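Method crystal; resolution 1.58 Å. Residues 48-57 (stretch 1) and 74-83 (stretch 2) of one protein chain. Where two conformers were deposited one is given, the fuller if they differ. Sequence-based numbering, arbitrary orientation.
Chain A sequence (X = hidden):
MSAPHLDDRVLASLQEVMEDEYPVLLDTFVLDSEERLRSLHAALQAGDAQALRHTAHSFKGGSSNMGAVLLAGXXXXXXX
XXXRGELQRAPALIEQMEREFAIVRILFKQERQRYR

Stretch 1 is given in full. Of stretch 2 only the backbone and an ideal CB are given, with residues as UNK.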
# COMPACT_ATOMS: atom_id res chain seq x y z
N ASP A 48 5.39 -7.62 -19.07
CA ASP A 48 6.70 -7.82 -19.75
C ASP A 48 7.76 -8.47 -18.87
O ASP A 48 8.47 -7.75 -18.13
CB ASP A 48 7.10 -6.50 -20.42
CG ASP A 48 8.28 -6.54 -21.38
OD1 ASP A 48 9.02 -7.53 -21.24
OD2 ASP A 48 8.47 -5.50 -22.04
N ALA A 49 7.93 -9.80 -18.93
CA ALA A 49 8.82 -10.58 -18.04
C ALA A 49 10.25 -10.11 -18.35
O ALA A 49 11.08 -10.04 -17.42
CB ALA A 49 8.73 -12.08 -18.18
N GLN A 50 10.61 -9.86 -19.61
CA GLN A 50 12.04 -9.59 -19.89
C GLN A 50 12.42 -8.18 -19.43
O GLN A 50 13.56 -7.86 -19.03
CB GLN A 50 12.33 -9.88 -21.36
CG GLN A 50 12.16 -11.34 -21.76
CD GLN A 50 13.10 -12.26 -21.02
OE1 GLN A 50 12.63 -13.30 -20.57
NE2 GLN A 50 14.32 -11.87 -20.71
N ALA A 51 11.46 -7.24 -19.42
CA ALA A 51 11.70 -5.87 -18.92
C ALA A 51 11.84 -5.99 -17.40
O ALA A 51 12.68 -5.31 -16.78
CB ALA A 51 10.67 -4.87 -19.38
N LEU A 52 10.94 -6.74 -16.77
CA LEU A 52 11.01 -6.95 -15.29
C LEU A 52 12.41 -7.48 -14.95
O LEU A 52 13.09 -6.97 -14.04
CB LEU A 52 9.93 -7.89 -14.73
CG LEU A 52 8.54 -7.26 -14.75
CD1 LEU A 52 7.52 -8.36 -14.51
CD2 LEU A 52 8.40 -6.21 -13.66
N ARG A 53 12.88 -8.48 -15.69
CA ARG A 53 14.15 -9.18 -15.37
C ARG A 53 15.34 -8.22 -15.54
O ARG A 53 16.15 -8.12 -14.59
CB ARG A 53 14.34 -10.31 -16.39
CG ARG A 53 15.64 -11.09 -16.23
CD ARG A 53 16.36 -11.68 -17.43
NE ARG A 53 16.38 -10.92 -18.67
CZ ARG A 53 17.17 -9.91 -19.02
NH1 ARG A 53 18.17 -9.48 -18.26
NH2 ARG A 53 16.95 -9.24 -20.14
N HIS A 54 15.33 -7.42 -16.61
CA HIS A 54 16.47 -6.53 -16.97
C HIS A 54 16.51 -5.34 -16.01
O HIS A 54 17.58 -5.11 -15.41
CB HIS A 54 16.36 -6.04 -18.42
CG HIS A 54 17.44 -5.09 -18.79
ND1 HIS A 54 18.65 -5.52 -19.29
CD2 HIS A 54 17.50 -3.74 -18.78
CE1 HIS A 54 19.43 -4.48 -19.54
NE2 HIS A 54 18.74 -3.37 -19.23
N THR A 55 15.34 -4.78 -15.69
CA THR A 55 15.32 -3.60 -14.79
C THR A 55 15.69 -4.10 -13.39
O THR A 55 16.38 -3.41 -12.60
CB THR A 55 13.95 -2.91 -14.80
OG1 THR A 55 13.74 -2.47 -16.14
CG2 THR A 55 13.92 -1.74 -13.84
N ALA A 56 15.15 -5.23 -12.93
CA ALA A 56 15.45 -5.88 -11.63
C ALA A 56 16.96 -6.13 -11.46
O ALA A 56 17.55 -5.72 -10.45
CB ALA A 56 14.69 -7.13 -11.30
N HIS A 57 17.58 -6.64 -12.53
CA HIS A 57 19.05 -6.86 -12.50
C HIS A 57 19.76 -5.51 -12.35
O HIS A 57 20.71 -5.51 -11.54
CB HIS A 57 19.47 -7.56 -13.80
CG HIS A 57 20.95 -7.74 -13.85
ND1 HIS A 57 21.67 -6.78 -14.54
CD2 HIS A 57 21.78 -8.70 -13.38
CE1 HIS A 57 22.93 -7.18 -14.48
NE2 HIS A 57 23.03 -8.24 -13.66
N UNK A 74 15.69 -8.20 -2.78
CA UNK A 74 14.35 -8.29 -3.42
C UNK A 74 14.55 -8.17 -4.93
O UNK A 74 13.81 -8.79 -5.73
CB UNK A 74 13.40 -7.20 -2.91
N UNK A 75 15.42 -7.26 -5.38
CA UNK A 75 15.66 -7.11 -6.84
C UNK A 75 16.13 -8.46 -7.38
O UNK A 75 15.71 -8.82 -8.50
CB UNK A 75 16.69 -6.02 -7.13
N UNK A 76 17.02 -9.15 -6.67
CA UNK A 76 17.54 -10.47 -7.14
C UNK A 76 16.40 -11.49 -7.27
O UNK A 76 16.30 -12.21 -8.29
CB UNK A 76 18.60 -11.01 -6.18
N UNK A 77 15.49 -11.46 -6.30
CA UNK A 77 14.35 -12.41 -6.36
C UNK A 77 13.47 -12.13 -7.59
O UNK A 77 13.00 -13.05 -8.28
CB UNK A 77 13.51 -12.32 -5.09
N UNK A 78 13.25 -10.84 -7.90
CA UNK A 78 12.45 -10.44 -9.08
C UNK A 78 13.19 -10.90 -10.34
O UNK A 78 12.56 -11.35 -11.32
CB UNK A 78 12.21 -8.93 -9.11
N UNK A 79 14.49 -10.58 -10.43
CA UNK A 79 15.27 -10.92 -11.65
C UNK A 79 15.15 -12.42 -11.93
O UNK A 79 14.82 -12.80 -13.07
CB UNK A 79 16.74 -10.53 -11.49
N UNK A 80 15.34 -13.22 -10.87
CA UNK A 80 15.42 -14.70 -11.03
C UNK A 80 14.02 -15.21 -11.38
O UNK A 80 13.92 -16.13 -12.22
CB UNK A 80 15.94 -15.38 -9.76
N UNK A 81 12.98 -14.75 -10.67
CA UNK A 81 11.63 -15.29 -10.99
C UNK A 81 11.21 -14.84 -12.39
O UNK A 81 10.69 -15.65 -13.19
CB UNK A 81 10.60 -14.83 -9.96
N UNK A 82 11.43 -13.59 -12.80
CA UNK A 82 11.08 -13.04 -14.13
C UNK A 82 11.82 -13.86 -15.19
O UNK A 82 11.26 -14.12 -16.28
CB UNK A 82 11.44 -11.56 -14.24
N UNK A 83 13.04 -14.32 -14.87
CA UNK A 83 13.76 -15.01 -15.97
C UNK A 83 13.05 -16.34 -16.25
O UNK A 83 13.06 -16.80 -17.41
CB UNK A 83 15.23 -15.25 -15.62

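Stretch 2 is helical throughout, and its axis runs nearly antiparallel to helix 49-57, at 150° and 7.8 Å at closest approach. The axes are close, and at position 82 the ideal CB lies against the backbone of stretch 1.

Position 74 has helical angles, and its ideal CB has nothing of stretch 1 within 5.5 Å. Stretch 1 sets no limit here, and almost any helix-compatible residue would do. The residue is Tyr74, with chi1 in m; it makes no contact with stretch 1.

At position 75, CA-to-CB points toward stretch 1. The ideal CB lies 3.4 Å from Ala56 O. The CA is 4.9 Å from the CA of Ala56, so little room is left beside the backbone. Ala, Ser, Cys or Val would be plausible. The residue is Cys75, with chi1 in m. Its backbone also takes part: Cys75 O lies 3.4 Å from Ala56 CB.

Positions 76 and 77 point away and meet nothing of stretch 1. Polar or charged residues would serve, among others. Lys76 is extended through chi3, and its NZ pairs with the side chain at position 80, one turn on. Glu77 has chi1 in m, and its OE2 is hydrogen-bonded elsewhere in the structure.

Position 78 points toward stretch 1. The ideal CB is 3.8 Å from Ala56 CB, and Leu52 is nearby. This surface is apolar, so Leu, Ile, Met or Val would fit. The residue is Leu78, in a t, p rotamer. Its CG packs on Ala56 CB at 3.9 Å.

Position 79 points sideways. Its CA is 4.3 Å from the CA of Arg53, and the ideal CB is 4.0 Å from both Arg53 O and Ala56 CB. A side chain leaving here can pass between Arg53 and His57. Arg53 offers a positive charge, so Glu suits well, and Gln or Met could also be accommodated. The residue is Glu79, with an extended chain. Its OE1 reaches the edge of the His57 ring, 3.2 Å from CD2. A water accepts from Arg53 NH1 at 2.7 Å and donates to Glu79 OE1 at 3.1 Å, bridging the two side chains. The aliphatic parts also meet: Arg53 CG is 4.2 Å from Glu79 CG.

Position 80 points away, and a polar residue would suit it. The residue is Glu80. Lys76 NZ forms a salt bridge with Glu80 OE2 at 3.3 Å, which is also a weak hydrogen bond.

Position 81 is out of reach of stretch 1, which leaves the choice open. Ser81 OG donates to Glu77 O at 2.8 Å.

At position 82, CA-to-CB points toward stretch 1. The ideal CB is 3.5 Å from Ala49 O and 3.7 Å from Arg53 N. With backbone this close, a small residue such as Ala, Gly or Ser is favoured. The residue is Ala82, and its CB packs on Leu52 CB at 3.9 Å.

Position 83 points sideways, with its ideal CB 4.2 Å from Arg53 CD, beside the aliphatic part of Arg53. Glu, Gln or a long chain that turns away would suit, Lys or Arg included. The residue is Arg83; its guanidinium turns away from that of Arg53, and NH1 makes a long salt bridge with Glu79 OE1, 3.7 Å.

Stretch 2 (74-83) YCKELEESAR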
# COMPACT_ATOMS: atom_id res chain seq x y z
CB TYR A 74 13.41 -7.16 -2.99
CG TYR A 74 13.14 -7.20 -1.51
CD1 TYR A 74 12.61 -8.33 -0.91
CD2 TYR A 74 13.19 -6.05 -0.74
CE1 TYR A 74 12.46 -8.40 0.47
CE2 TYR A 74 12.92 -6.07 0.62
CZ TYR A 74 12.48 -7.24 1.22
OH TYR A 74 12.26 -7.32 2.57
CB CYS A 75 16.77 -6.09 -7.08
SG CYS A 75 16.27 -4.39 -6.71
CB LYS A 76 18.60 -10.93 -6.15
CG LYS A 76 19.19 -12.30 -6.46
CD LYS A 76 20.17 -12.72 -5.39
CE LYS A 76 20.83 -14.07 -5.59
NZ LYS A 76 20.00 -15.16 -5.04
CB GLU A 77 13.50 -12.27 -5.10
CG GLU A 77 14.13 -12.82 -3.83
CD GLU A 77 13.09 -12.77 -2.72
OE1 GLU A 77 13.10 -11.79 -1.95
OE2 GLU A 77 12.38 -13.78 -2.56
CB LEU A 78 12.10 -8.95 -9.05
CG LEU A 78 11.25 -8.51 -10.23
CD1 LEU A 78 9.97 -9.33 -10.27
CD2 LEU A 78 10.98 -7.03 -10.03
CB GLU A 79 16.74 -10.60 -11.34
CG GLU A 79 17.58 -10.92 -12.56
CD GLU A 79 19.06 -10.89 -12.22
OE1 GLU A 79 19.80 -11.20 -13.17
OE2 GLU A 79 19.45 -10.58 -11.07
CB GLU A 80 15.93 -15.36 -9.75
CG GLU A 80 17.40 -15.04 -9.57
CD GLU A 80 18.02 -15.65 -8.33
OE1 GLU A 80 17.32 -16.25 -7.49
OE2 GLU A 80 19.25 -15.49 -8.20
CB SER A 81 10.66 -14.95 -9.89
OG SER A 81 10.60 -13.55 -9.67
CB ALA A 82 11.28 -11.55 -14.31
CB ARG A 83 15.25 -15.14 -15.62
CG ARG A 83 16.07 -15.73 -16.76
CD ARG A 83 17.53 -15.85 -16.36
NE ARG A 83 17.74 -16.38 -15.02
CZ ARG A 83 18.50 -15.79 -14.10
NH1 ARG A 83 19.12 -14.65 -14.34
NH2 ARG A 83 18.59 -16.38 -12.92
O HOH W 1 19.37 -10.64 -16.15
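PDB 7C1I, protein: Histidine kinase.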